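Local coordinates for putative transcriptional regulator (PDB 2RA5), which probably acts as a GntR-family DNA-binding transcription factor whose UTRA domain carries a small-molecule pocket, here holding meso-tartaric acid, at residues A[202-205]-A[209-212]; A[214-219]-A[225-230]. One frame throughout, in Å; residues are numbered along the deposited sequence.

Contact 1 of 2, residues A[202-205]-A[209-212]; sequences LGED and PLLT
L202 and L210 meet through their methyl groups, and this apolar touch is the one direct side-chain packing in a small contact that buries 127 Å² in all. CD1 of L202 lies 4.0 Å from CD1 of L210 and 4.2 Å from its CD2, so a single methyl of the helix-end leucine rests against both branches of the strand leucine, the two isobutyl groups meeting at a slant. In L210 the CG atom stands anti to the carbonyl carbon (chi1 -72°), and this swings the isobutyl group from the strand toward the end of the helix. Both leucines are buried, and both also touch T231 on the neighbouring strand 224-232, while L210 has A194 and P234 as further neighbours; a branched, apolar side chain suits this buried place.

Polar groups add little directly. No hydrogen bond joins the two segments, and E204 comes near only with OE1, which lies 4.2 Å from O of P209 and 4.5 Å from CD2 of L210. The carboxylate is turned to another partner, since its OE2 forms a salt bridge with R233. P209, in turn, packs on P209 of the second subunit, placing this end of the strand at the dimer contact.

The backbone explains how the chain turns here. G203 takes a positive phi of 93°, where a side chain would press on the carbonyl oxygen of L202, which suits glycine to the position. With two bonds back into the last turn, it closes helix 196-202 in a Schellman motif, leading into a short helix-to-strand connection of the UTRA domain.

Contact 2 of 2, residues A[214-219]-A[225-230]; sequences ERTTFD and VEFGTH. With SRT (S,R meso-tartaric acid), chain B.
R215 and E226 face each other across an antiparallel beta hairpin of the UTRA domain, on the face lining the tartrate pocket. NH1 of R215 donates to O1 of the tartrate at 2.9 Å, with O1 at the guanidinium edge. At another part of this guanidinium E226 forms a salt bridge through weak bonds, NE to OE1 and NH1 to OE2, the guanidinium and carboxylate planes 76° apart. A bend at chi3 (64°) brings the guanidinium back over this strand pair, where CE1 of H230 lies above one face, 3.5 Å from NH1. A leucine in place of R215 would probably leave the tartrate carboxylate without this donor and the buried E226 without its opposite charge.

Farther out, OG1 of T217 donates to OE1 of E226 at 2.8 Å and bonds Y172, while N152 holds NE2 of H230. The absent side chain suits G228; a CB would clash with the H230 ring. On the other face F227 packs against helix 119-125. Paired backbone bonds link R215 with G228; nearer the turn, V225 and E226 both face T217 in a classic beta bulge, and N of V225 is hydrogen-bonded to O of T217 at 2.6 Å.

Overall arrangement
Contact 1 closes before contact 2 opens along the chain, and strand 209-218 runs through both: its first residues receive the end of helix 196-202, and its later ones pair with strand 224-232. The two centres are 21 Å apart, yet the contacts touch where CB of T212 packs 3.8 Å from O of H230. Both reach the six-stranded antiparallel sheet of the UTRA domain, contact 2 with two neighbouring strands and contact 1 with 209-212 alone. Contact 2 lies near the centre of the chain and contributes to the ligand pocket, whereas contact 1 sits at the periphery, beside the second subunit. One strand thus leads from the dimer contact to the tartrate site.

Contact 1 of 2, residues A[202-205]-A[209-212]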
loop_
_atom_site.group_PDB
_atom_site.type_symbol
_atom_site.label_atom_id
_atom_site.label_comp_id
_atom_site.label_asym_id
_atom_site.label_seq_id
_atom_site.Cartn_x
_atom_site.Cartn_y
_atom_site.Cartn_z
ATOM N N LEU A 202 -3.246 -18.116 -8.883
ATOM C CA LEU A 202 -3.365 -17.853 -7.452
ATOM C C LEU A 202 -4.496 -18.635 -6.774
ATOM O O LEU A 202 -4.525 -18.740 -5.550
ATOM C CB LEU A 202 -3.511 -16.344 -7.195
ATOM C CG LEU A 202 -2.266 -15.454 -7.335
ATOM C CD1 LEU A 202 -2.629 -13.966 -7.278
ATOM C CD2 LEU A 202 -1.211 -15.808 -6.284
ATOM N N GLY A 203 -5.417 -19.181 -7.564
ATOM C CA GLY A 203 -6.519 -19.971 -7.032
ATOM C C GLY A 203 -7.759 -19.132 -6.791
ATOM O O GLY A 203 -8.470 -19.310 -5.798
ATOM N N GLU A 204 -8.020 -18.215 -7.713
ATOM C CA GLU A 204 -9.085 -17.238 -7.544
ATOM C C GLU A 204 -9.897 -17.076 -8.830
ATOM O O GLU A 204 -9.397 -17.320 -9.933
ATOM C CB GLU A 204 -8.478 -15.892 -7.151
ATOM C CG GLU A 204 -9.371 -15.015 -6.290
ATOM C CD GLU A 204 -8.867 -14.880 -4.862
ATOM O OE1 GLU A 204 -8.943 -13.752 -4.326
ATOM O OE2 GLU A 204 -8.387 -15.883 -4.285
ATOM N N ASP A 205 -11.147 -16.652 -8.690
ATOM C CA ASP A 205 -12.011 -16.443 -9.853
ATOM C C ASP A 205 -11.624 -15.190 -10.616
ATOM O O ASP A 205 -11.315 -14.162 -10.020
ATOM C CB ASP A 205 -13.475 -16.327 -9.435
ATOM C CG ASP A 205 -13.914 -17.462 -8.540
ATOM O OD1 ASP A 205 -13.283 -18.540 -8.578
ATOM O OD2 ASP A 205 -14.893 -17.274 -7.793
ATOM N N PRO A 209 -10.969 -9.246 -6.780
ATOM C CA PRO A 209 -10.042 -8.170 -6.429
ATOM C C PRO A 209 -8.657 -8.705 -6.063
ATOM O O PRO A 209 -8.542 -9.646 -5.274
ATOM C CB PRO A 209 -10.704 -7.546 -5.197
ATOM C CG PRO A 209 -11.563 -8.650 -4.655
ATOM C CD PRO A 209 -12.142 -9.228 -5.896
ATOM N N LEU A 210 -7.614 -8.111 -6.637
ATOM C CA LEU A 210 -6.251 -8.448 -6.249
ATOM C C LEU A 210 -5.519 -7.210 -5.765
ATOM O O LEU A 210 -5.799 -6.090 -6.213
ATOM C CB LEU A 210 -5.479 -9.068 -7.412
ATOM C CG LEU A 210 -5.787 -10.481 -7.913
ATOM C CD1 LEU A 210 -4.657 -10.925 -8.831
ATOM C CD2 LEU A 210 -5.971 -11.486 -6.791
ATOM N N LEU A 211 -4.577 -7.414 -4.854
ATOM C CA LEU A 211 -3.721 -6.326 -4.415
ATOM C C LEU A 211 -2.561 -6.280 -5.395
ATOM O O LEU A 211 -1.963 -7.305 -5.713
ATOM C CB LEU A 211 -3.234 -6.576 -2.986
ATOM C CG LEU A 211 -2.585 -5.450 -2.161
ATOM C CD1 LEU A 211 -3.431 -4.179 -2.148
ATOM C CD2 LEU A 211 -2.344 -5.941 -0.744
ATOM N N THR A 212 -2.261 -5.102 -5.911
ATOM C CA THR A 212 -1.151 -5.002 -6.838
ATOM C C THR A 212 -0.068 -4.070 -6.330
ATOM O O THR A 212 -0.332 -3.100 -5.617
ATOM C CB THR A 212 -1.594 -4.506 -8.226
ATOM O OG1 THR A 212 -1.964 -3.126 -8.137
ATOM C CG2 THR A 212 -2.754 -5.344 -8.776
#

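Contact 2 of 2, residues A[214-219]-A[225-230]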
loop_
_atom_site.group_PDB
_atom_site.type_symbol
_atom_site.label_atom_id
_atom_site.label_comp_id
_atom_site.label_asym_id
_atom_site.label_seq_id
_atom_site.Cartn_x
_atom_site.Cartn_y
_atom_site.Cartn_z
ATOM N N GLU A 214 3.816 -2.247 -7.894
ATOM C CA GLU A 214 4.901 -2.102 -8.855
ATOM C C GLU A 214 6.054 -1.412 -8.160
ATOM O O GLU A 214 5.851 -0.463 -7.407
ATOM C CB GLU A 214 4.457 -1.287 -10.066
ATOM C CG GLU A 214 3.653 -2.053 -11.100
ATOM C CD GLU A 214 3.162 -1.148 -12.218
ATOM O OE1 GLU A 214 3.834 -0.132 -12.505
ATOM O OE2 GLU A 214 2.096 -1.439 -12.799
ATOM N N ARG A 215 7.264 -1.901 -8.397
ATOM C CA ARG A 215 8.422 -1.347 -7.728
ATOM C C ARG A 215 9.620 -1.250 -8.676
ATOM O O ARG A 215 9.869 -2.166 -9.461
ATOM C CB ARG A 215 8.750 -2.222 -6.516
ATOM C CG ARG A 215 10.073 -1.945 -5.839
ATOM C CD ARG A 215 10.421 -3.072 -4.884
ATOM N NE ARG A 215 10.633 -4.368 -5.549
ATOM C CZ ARG A 215 10.588 -5.546 -4.923
ATOM N NH1 ARG A 215 10.795 -6.679 -5.591
ATOM N NH2 ARG A 215 10.329 -5.599 -3.620
ATOM N N THR A 216 10.359 -0.142 -8.616
ATOM C CA THR A 216 11.668 -0.107 -9.266
ATOM C C THR A 216 12.752 0.117 -8.240
ATOM O O THR A 216 12.690 1.059 -7.466
ATOM C CB THR A 216 11.815 1.011 -10.317
ATOM O OG1 THR A 216 10.700 1.011 -11.205
ATOM C CG2 THR A 216 13.109 0.812 -11.133
ATOM N N THR A 217 13.792 -0.701 -8.287
ATOM C CA THR A 217 14.888 -0.570 -7.337
ATOM C C THR A 217 16.178 -0.060 -7.992
ATOM O O THR A 217 16.606 -0.575 -9.020
ATOM C CB THR A 217 15.164 -1.917 -6.648
ATOM O OG1 THR A 217 13.940 -2.439 -6.123
ATOM C CG2 THR A 217 16.190 -1.755 -5.524
ATOM N N PHE A 218 16.804 0.930 -7.365
ATOM C CA PHE A 218 18.034 1.528 -7.872
ATOM C C PHE A 218 19.239 1.282 -6.974
ATOM O O PHE A 218 19.096 1.091 -5.763
ATOM C CB PHE A 218 17.846 3.026 -8.054
ATOM C CG PHE A 218 16.609 3.384 -8.802
ATOM C CD1 PHE A 218 15.365 3.351 -8.164
ATOM C CD2 PHE A 218 16.673 3.746 -10.146
ATOM C CE1 PHE A 218 14.201 3.672 -8.856
ATOM C CE2 PHE A 218 15.512 4.080 -10.846
ATOM C CZ PHE A 218 14.278 4.051 -10.207
ATOM N N ASP A 219 20.432 1.314 -7.568
ATOM C CA ASP A 219 21.664 1.191 -6.791
ATOM C C ASP A 219 22.278 2.541 -6.369
ATOM O O ASP A 219 21.655 3.590 -6.536
ATOM C CB ASP A 219 22.675 0.260 -7.470
ATOM C CG ASP A 219 23.290 0.838 -8.739
ATOM O OD1 ASP A 219 23.051 2.021 -9.091
ATOM O OD2 ASP A 219 24.034 0.073 -9.391
ATOM N N VAL A 225 17.911 -1.458 -11.140
ATOM C CA VAL A 225 18.653 -2.674 -10.943
ATOM C C VAL A 225 17.609 -3.813 -11.007
ATOM O O VAL A 225 17.921 -4.976 -11.278
ATOM C CB VAL A 225 19.490 -2.519 -9.609
ATOM C CG1 VAL A 225 18.861 -3.206 -8.405
ATOM C CG2 VAL A 225 20.919 -2.917 -9.808
ATOM N N GLU A 226 16.348 -3.434 -10.831
ATOM C CA GLU A 226 15.266 -4.390 -10.721
ATOM C C GLU A 226 13.923 -3.671 -10.888
ATOM O O GLU A 226 13.715 -2.576 -10.364
ATOM C CB GLU A 226 15.337 -5.100 -9.353
ATOM C CG GLU A 226 14.234 -6.127 -9.103
ATOM C CD GLU A 226 12.943 -5.525 -8.525
ATOM O OE1 GLU A 226 12.996 -4.478 -7.845
ATOM O OE2 GLU A 226 11.860 -6.111 -8.738
ATOM N N PHE A 227 13.028 -4.288 -11.648
ATOM C CA PHE A 227 11.653 -3.838 -11.759
ATOM C C PHE A 227 10.708 -5.000 -11.465
ATOM O O PHE A 227 10.805 -6.069 -12.065
ATOM C CB PHE A 227 11.374 -3.339 -13.160
ATOM C CG PHE A 227 9.932 -2.965 -13.393
ATOM C CD1 PHE A 227 9.344 -1.937 -12.667
ATOM C CD2 PHE A 227 9.164 -3.627 -14.347
ATOM C CE1 PHE A 227 8.016 -1.564 -12.885
ATOM C CE2 PHE A 227 7.825 -3.262 -14.569
ATOM C CZ PHE A 227 7.256 -2.226 -13.841
ATOM N N GLY A 228 9.775 -4.785 -10.556
ATOM C CA GLY A 228 8.869 -5.844 -10.175
ATOM C C GLY A 228 7.432 -5.437 -10.378
ATOM O O GLY A 228 7.044 -4.286 -10.180
ATOM N N THR A 229 6.637 -6.405 -10.792
ATOM C CA THR A 229 5.215 -6.190 -10.979
ATOM C C THR A 229 4.515 -7.378 -10.310
ATOM O O THR A 229 4.644 -8.523 -10.743
ATOM C CB THR A 229 4.869 -5.987 -12.496
ATOM O OG1 THR A 229 3.571 -5.405 -12.637
ATOM C CG2 THR A 229 4.981 -7.292 -13.317
ATOM N N HIS A 230 3.811 -7.095 -9.218
ATOM C CA HIS A 230 3.321 -8.148 -8.339
ATOM C C HIS A 230 1.824 -8.092 -8.093
ATOM O O HIS A 230 1.219 -7.024 -8.129
ATOM C CB HIS A 230 4.029 -8.058 -6.992
ATOM C CG HIS A 230 5.512 -7.968 -7.088
ATOM N ND1 HIS A 230 6.249 -7.047 -6.388
ATOM C CD2 HIS A 230 6.411 -8.693 -7.809
ATOM C CE1 HIS A 230 7.533 -7.201 -6.654
ATOM N NE2 HIS A 230 7.650 -8.207 -7.519
HETATM O O1 SRT B . 11.132 -9.436 -4.924
HETATM O O11 SRT B . 9.554 -9.022 -3.413
HETATM C C1 SRT B . 10.609 -9.621 -3.787
HETATM C C2 SRT B . 11.245 -10.631 -2.850
HETATM O O2 SRT B . 12.453 -11.143 -3.424
HETATM C C3 SRT B . 11.467 -10.055 -1.436
HETATM O O3 SRT B . 11.571 -11.080 -0.437
HETATM C C4 SRT B . 12.718 -9.237 -1.371
HETATM O O4 SRT B . 13.812 -9.774 -1.019
HETATM O O41 SRT B . 12.573 -8.036 -1.681
#